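Local coordinates for protein N-acetylmuramoyl-L-alanine amidase (Mycolicibacterium smegmatis, PDB 7AGM) that cleaves, as a zinc-dependent amidase, the bond between N-acetylmuramic acid and L-alanine in peptidoglycan, probably remodelling the mycobacterial cell wall, at residues 103-117 with 177-191. Sequence-based numbering, arbitrary orientation.
Sequences IVSIHADGGPPTGRG and PSVLVECGNMKNPVD. With ZN (zinc ion), chain C.
Zinc is bound from strand 103-109 by His107 ND1 at 2.0 Å, and water 1, itself a zinc ligand, donates to Glu182 OE2 at 2.6 Å. His17 and Glu52 complete the protein ligands. Glu182 gets there by folding back at its second torsion (chi2 -78°), which brings its carboxylate against His107 CB. The placing of Glu182 is consistent with a part in activating the zinc-bound water, as in other Amidase_3 enzymes. Water 2 also donates to Glu182 OE2 and bridges it to Asp109 OD1; Asp109 OD2 turns to Tyr156. The Leu180 and His107 side chains cross at about a right angle, Leu180 CG coming within 3.7 Å of His107 CD2.

The two strands run parallel, in register from Ile103 with Ser178 to His107 with Glu182; a beta bulge then shifts the pairing by one, and Asp109 pairs with Asn185. Beyond it Asn185 ties down the returning loop. Its OD1 takes Gly111 N at 2.9 Å and Lys187 N, in an Asx turn, from opposite faces of the amide, while ND2 gives a bond to Gly115 O in the amide plane. Asp191, on the helix that Asn188 caps, receives Arg116 NE and NH2 side-on at OD1 (NE at 2.9 Å). The other oxygen, OD2, accepts Gly117 N on its syn lone pair and Asn185 N on the anti side. Val190 CG1 sits 3.5 Å above the centre of the Arg116 guanidinium.

Within the mixed sheet, strand 102-109 has 10-15 on its far side and strand 178-185 has 119-123. Helix 134-148 packs on Val104, Val179 and Val181, and helix 52-69 meets Ile106, Ala108, Cys183 and Met186.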
loop_
_atom_site.group_PDB
_atom_site.type_symbol
_atom_site.label_atom_id
_atom_site.label_comp_id
_atom_site.label_asym_id
_atom_site.label_seq_id
_atom_site.Cartn_x
_atom_site.Cartn_y
_atom_site.Cartn_z
ATOM N N ILE A 103 -6.896 5.938 -1.528
ATOM C CA ILE A 103 -5.842 5.718 -0.547
ATOM C C ILE A 103 -5.067 4.482 -0.974
ATOM O O ILE A 103 -5.667 3.442 -1.258
ATOM C CB ILE A 103 -6.435 5.507 0.857
ATOM C CG1 ILE A 103 -7.296 6.711 1.262
ATOM C CG2 ILE A 103 -5.336 5.189 1.861
ATOM C CD1 ILE A 103 -8.286 6.399 2.422
ATOM N N VAL A 104 -3.742 4.583 -1.019
ATOM C CA VAL A 104 -2.906 3.420 -1.317
ATOM C C VAL A 104 -1.829 3.301 -0.251
ATOM O O VAL A 104 -1.033 4.231 -0.065
ATOM C CB VAL A 104 -2.274 3.470 -2.721
ATOM C CG1 VAL A 104 -1.454 2.202 -2.977
ATOM C CG2 VAL A 104 -3.339 3.648 -3.790
ATOM N N SER A 105 -1.781 2.150 0.421
ATOM C CA SER A 105 -0.693 1.814 1.323
ATOM C C SER A 105 0.228 0.848 0.595
ATOM O O SER A 105 -0.241 -0.078 -0.070
ATOM C CB SER A 105 -1.248 1.183 2.599
ATOM O OG SER A 105 -0.207 0.824 3.486
ATOM N N ILE A 106 1.531 1.100 0.663
ATOM C CA ILE A 106 2.519 0.354 -0.109
ATOM C C ILE A 106 3.413 -0.423 0.847
ATOM O O ILE A 106 3.997 0.160 1.775
ATOM C CB ILE A 106 3.322 1.280 -1.036
ATOM C CG1 ILE A 106 2.385 1.921 -2.066
ATOM C CG2 ILE A 106 4.417 0.498 -1.734
ATOM C CD1 ILE A 106 3.080 2.879 -3.030
ATOM N N HIS A 107 3.522 -1.736 0.615
ATOM C CA HIS A 107 4.203 -2.657 1.512
ATOM C C HIS A 107 5.010 -3.658 0.706
ATOM O O HIS A 107 4.891 -3.755 -0.523
ATOM C CB HIS A 107 3.213 -3.431 2.388
ATOM C CG HIS A 107 2.686 -2.626 3.525
ATOM N ND1 HIS A 107 3.117 -2.804 4.819
ATOM C CD2 HIS A 107 1.776 -1.622 3.560
ATOM C CE1 HIS A 107 2.494 -1.945 5.606
ATOM N NE2 HIS A 107 1.673 -1.218 4.867
ATOM N N ALA A 108 5.812 -4.436 1.430
ATOM C CA ALA A 108 6.444 -5.634 0.897
ATOM C C ALA A 108 6.358 -6.732 1.944
ATOM O O ALA A 108 6.370 -6.464 3.149
ATOM C CB ALA A 108 7.907 -5.405 0.501
ATOM N N ASP A 109 6.286 -7.969 1.472
ATOM C CA ASP A 109 5.871 -9.103 2.276
ATOM C C ASP A 109 7.050 -9.994 2.639
ATOM O O ASP A 109 8.137 -9.916 2.053
ATOM C CB ASP A 109 4.857 -9.933 1.484
ATOM C CG ASP A 109 3.978 -10.783 2.362
ATOM O OD1 ASP A 109 3.898 -10.519 3.586
ATOM O OD2 ASP A 109 3.366 -11.720 1.813
ATOM N N GLY A 110 6.813 -10.850 3.626
ATOM C CA GLY A 110 7.715 -11.937 3.938
ATOM C C GLY A 110 6.998 -13.268 3.852
ATOM O O GLY A 110 6.144 -13.571 4.692
ATOM N N GLY A 111 7.313 -14.057 2.830
ATOM C CA GLY A 111 6.708 -15.355 2.650
ATOM C C GLY A 111 7.747 -16.408 2.323
ATOM O O GLY A 111 8.957 -16.148 2.374
ATOM N N PRO A 112 7.303 -17.614 1.981
ATOM C CA PRO A 112 8.248 -18.679 1.620
ATOM C C PRO A 112 9.138 -18.233 0.475
ATOM O O PRO A 112 8.658 -17.632 -0.498
ATOM C CB PRO A 112 7.332 -19.839 1.193
ATOM C CG PRO A 112 6.016 -19.206 0.890
ATOM C CD PRO A 112 5.904 -18.048 1.832
ATOM N N PRO A 113 10.444 -18.495 0.561
ATOM C CA PRO A 113 11.378 -17.879 -0.398
ATOM C C PRO A 113 11.136 -18.251 -1.850
ATOM O O PRO A 113 11.514 -17.473 -2.734
ATOM C CB PRO A 113 12.762 -18.327 0.099
ATOM C CG PRO A 113 12.496 -19.512 0.967
ATOM C CD PRO A 113 11.143 -19.296 1.580
ATOM N N THR A 114 10.504 -19.396 -2.130
ATOM C CA THR A 114 10.216 -19.786 -3.507
ATOM C C THR A 114 8.985 -19.095 -4.080
ATOM O O THR A 114 8.739 -19.209 -5.285
ATOM C CB THR A 114 10.033 -21.307 -3.623
ATOM O OG1 THR A 114 8.973 -21.734 -2.758
ATOM C CG2 THR A 114 11.322 -22.038 -3.248
ATOM N N GLY A 115 8.210 -18.394 -3.261
ATOM C CA GLY A 115 7.027 -17.693 -3.728
ATOM C C GLY A 115 7.353 -16.238 -4.016
ATOM O O GLY A 115 8.085 -15.598 -3.266
ATOM N N ARG A 116 6.805 -15.725 -5.113
ATOM C CA ARG A 116 7.034 -14.340 -5.493
ATOM C C ARG A 116 5.751 -13.745 -6.040
ATOM O O ARG A 116 4.761 -14.447 -6.281
ATOM C CB ARG A 116 8.148 -14.207 -6.539
ATOM C CG ARG A 116 7.729 -14.587 -7.958
ATOM C CD ARG A 116 8.706 -14.060 -9.008
ATOM N NE ARG A 116 8.755 -12.603 -9.011
ATOM C CZ ARG A 116 8.856 -11.845 -10.103
ATOM N NH1 ARG A 116 8.914 -12.393 -11.311
ATOM N NH2 ARG A 116 8.894 -10.527 -9.984
ATOM N N GLY A 117 5.767 -12.433 -6.223
ATOM C CA GLY A 117 4.665 -11.737 -6.855
ATOM C C GLY A 117 3.897 -10.861 -5.878
ATOM O O GLY A 117 4.174 -10.814 -4.678
ATOM N N PRO A 177 -12.118 5.191 -0.537
ATOM C CA PRO A 177 -11.592 4.015 -1.248
ATOM C C PRO A 177 -10.129 3.775 -0.899
ATOM O O PRO A 177 -9.315 4.705 -0.899
ATOM C CB PRO A 177 -11.763 4.390 -2.725
ATOM C CG PRO A 177 -12.915 5.332 -2.718
ATOM C CD PRO A 177 -12.763 6.139 -1.458
ATOM N N SER A 178 -9.793 2.513 -0.594
ATOM C CA SER A 178 -8.487 2.218 -0.007
ATOM C C SER A 178 -8.070 0.788 -0.310
ATOM O O SER A 178 -8.876 -0.141 -0.169
ATOM C CB SER A 178 -8.534 2.446 1.508
ATOM O OG SER A 178 -7.260 2.274 2.104
ATOM N N VAL A 179 -6.820 0.622 -0.751
ATOM C CA VAL A 179 -6.238 -0.697 -0.979
ATOM C C VAL A 179 -4.819 -0.682 -0.436
ATOM O O VAL A 179 -4.211 0.377 -0.248
ATOM C CB VAL A 179 -6.237 -1.126 -2.470
ATOM C CG1 VAL A 179 -7.681 -1.198 -3.026
ATOM C CG2 VAL A 179 -5.337 -0.209 -3.301
ATOM N N LEU A 180 -4.296 -1.876 -0.162
ATOM C CA LEU A 180 -2.923 -2.042 0.300
ATOM C C LEU A 180 -2.219 -2.967 -0.681
ATOM O O LEU A 180 -2.682 -4.085 -0.923
ATOM C CB LEU A 180 -2.903 -2.597 1.729
ATOM C CG LEU A 180 -1.531 -2.712 2.414
ATOM C CD1 LEU A 180 -1.694 -2.797 3.924
ATOM C CD2 LEU A 180 -0.702 -3.903 1.923
ATOM N N VAL A 181 -1.125 -2.493 -1.273
ATOM C CA VAL A 181 -0.387 -3.261 -2.270
ATOM C C VAL A 181 0.833 -3.873 -1.588
ATOM O O VAL A 181 1.729 -3.145 -1.137
ATOM C CB VAL A 181 0.034 -2.395 -3.467
ATOM C CG1 VAL A 181 0.868 -3.230 -4.450
ATOM C CG2 VAL A 181 -1.172 -1.765 -4.149
ATOM N N GLU A 182 0.863 -5.203 -1.496
ATOM C CA GLU A 182 2.081 -5.938 -1.159
ATOM C C GLU A 182 2.794 -6.218 -2.480
ATOM O O GLU A 182 2.333 -7.039 -3.281
ATOM C CB GLU A 182 1.756 -7.233 -0.406
ATOM C CG GLU A 182 1.255 -7.046 1.017
ATOM C CD GLU A 182 2.353 -6.741 2.011
ATOM O OE1 GLU A 182 3.519 -6.637 1.585
ATOM O OE2 GLU A 182 2.051 -6.610 3.222
ATOM N N CYS A 183 3.903 -5.507 -2.727
ATOM C CA CYS A 183 4.521 -5.517 -4.052
ATOM C C CYS A 183 5.173 -6.851 -4.379
ATOM O O CYS A 183 5.214 -7.245 -5.553
ATOM C CB CYS A 183 5.562 -4.402 -4.154
ATOM S SG CYS A 183 4.833 -2.748 -4.088
ATOM N N GLY A 184 5.688 -7.546 -3.372
ATOM C CA GLY A 184 6.427 -8.775 -3.604
ATOM C C GLY A 184 6.905 -9.339 -2.287
ATOM O O GLY A 184 6.610 -8.805 -1.213
ATOM N N ASN A 185 7.670 -10.423 -2.390
ATOM C CA ASN A 185 8.195 -11.141 -1.233
ATOM C C ASN A 185 9.673 -10.779 -1.078
ATOM O O ASN A 185 10.499 -11.146 -1.919
ATOM C CB ASN A 185 8.029 -12.641 -1.462
ATOM C CG ASN A 185 8.582 -13.481 -0.325
ATOM O OD1 ASN A 185 8.971 -12.958 0.720
ATOM N ND2 ASN A 185 8.595 -14.803 -0.520
ATOM N N MET A 186 10.005 -10.078 0.009
ATOM C CA MET A 186 11.396 -9.688 0.237
ATOM C C MET A 186 12.309 -10.891 0.437
ATOM O O MET A 186 13.531 -10.756 0.293
ATOM C CB MET A 186 11.509 -8.766 1.453
ATOM C CG MET A 186 10.647 -7.513 1.345
ATOM S SD MET A 186 11.267 -6.128 2.338
ATOM C CE MET A 186 12.421 -5.323 1.209
ATOM N N LYS A 187 11.748 -12.047 0.778
ATOM C CA LYS A 187 12.521 -13.264 0.979
ATOM C C LYS A 187 12.756 -14.046 -0.305
ATOM O O LYS A 187 13.474 -15.052 -0.274
ATOM C CB LYS A 187 11.826 -14.165 2.005
ATOM C CG LYS A 187 11.499 -13.467 3.313
ATOM C CD LYS A 187 12.757 -12.962 3.993
ATOM C CE LYS A 187 12.429 -12.330 5.336
ATOM N NZ LYS A 187 13.633 -11.689 5.941
ATOM N N ASN A 188 12.179 -13.619 -1.422
ATOM C CA ASN A 188 12.334 -14.270 -2.719
ATOM C C ASN A 188 13.487 -13.625 -3.494
ATOM O O ASN A 188 13.627 -12.399 -3.480
ATOM C CB ASN A 188 11.045 -14.141 -3.530
ATOM C CG ASN A 188 11.209 -14.613 -4.957
ATOM O OD1 ASN A 188 11.407 -13.810 -5.866
ATOM N ND2 ASN A 188 11.127 -15.922 -5.164
ATOM N N PRO A 189 14.326 -14.415 -4.178
ATOM C CA PRO A 189 15.475 -13.815 -4.884
ATOM C C PRO A 189 15.112 -12.831 -5.987
ATOM O O PRO A 189 15.842 -11.848 -6.182
ATOM C CB PRO A 189 16.240 -15.034 -5.420
ATOM C CG PRO A 189 15.897 -16.136 -4.474
ATOM C CD PRO A 189 14.453 -15.877 -4.053
ATOM N N VAL A 190 14.027 -13.067 -6.732
ATOM C CA VAL A 190 13.663 -12.141 -7.802
ATOM C C VAL A 190 13.101 -10.849 -7.220
ATOM O O VAL A 190 13.557 -9.745 -7.549
ATOM C CB VAL A 190 12.667 -12.780 -8.787
ATOM C CG1 VAL A 190 12.345 -11.794 -9.896
ATOM C CG2 VAL A 190 13.203 -14.094 -9.353
ATOM N N ASP A 191 12.090 -10.963 -6.353
ATOM C CA ASP A 191 11.456 -9.761 -5.817
ATOM C C ASP A 191 12.452 -8.925 -5.020
ATOM O O ASP A 191 12.471 -7.694 -5.137
ATOM C CB ASP A 191 10.248 -10.120 -4.942
ATOM C CG ASP A 191 9.055 -10.642 -5.735
ATOM O OD1 ASP A 191 9.061 -10.603 -6.981
ATOM O OD2 ASP A 191 8.091 -11.080 -5.076
HETATM ZN ZN ZN C . 4.441 -4.123 5.634
HETATM O O HOH W 1 4.113 -5.939 4.685
HETATM O O HOH W 2 2.036 -8.954 4.546
HETATM O O HOH W 3 5.072 -5.767 6.859
HETATM O O HOH W 4 2.845 -4.845 7.012
#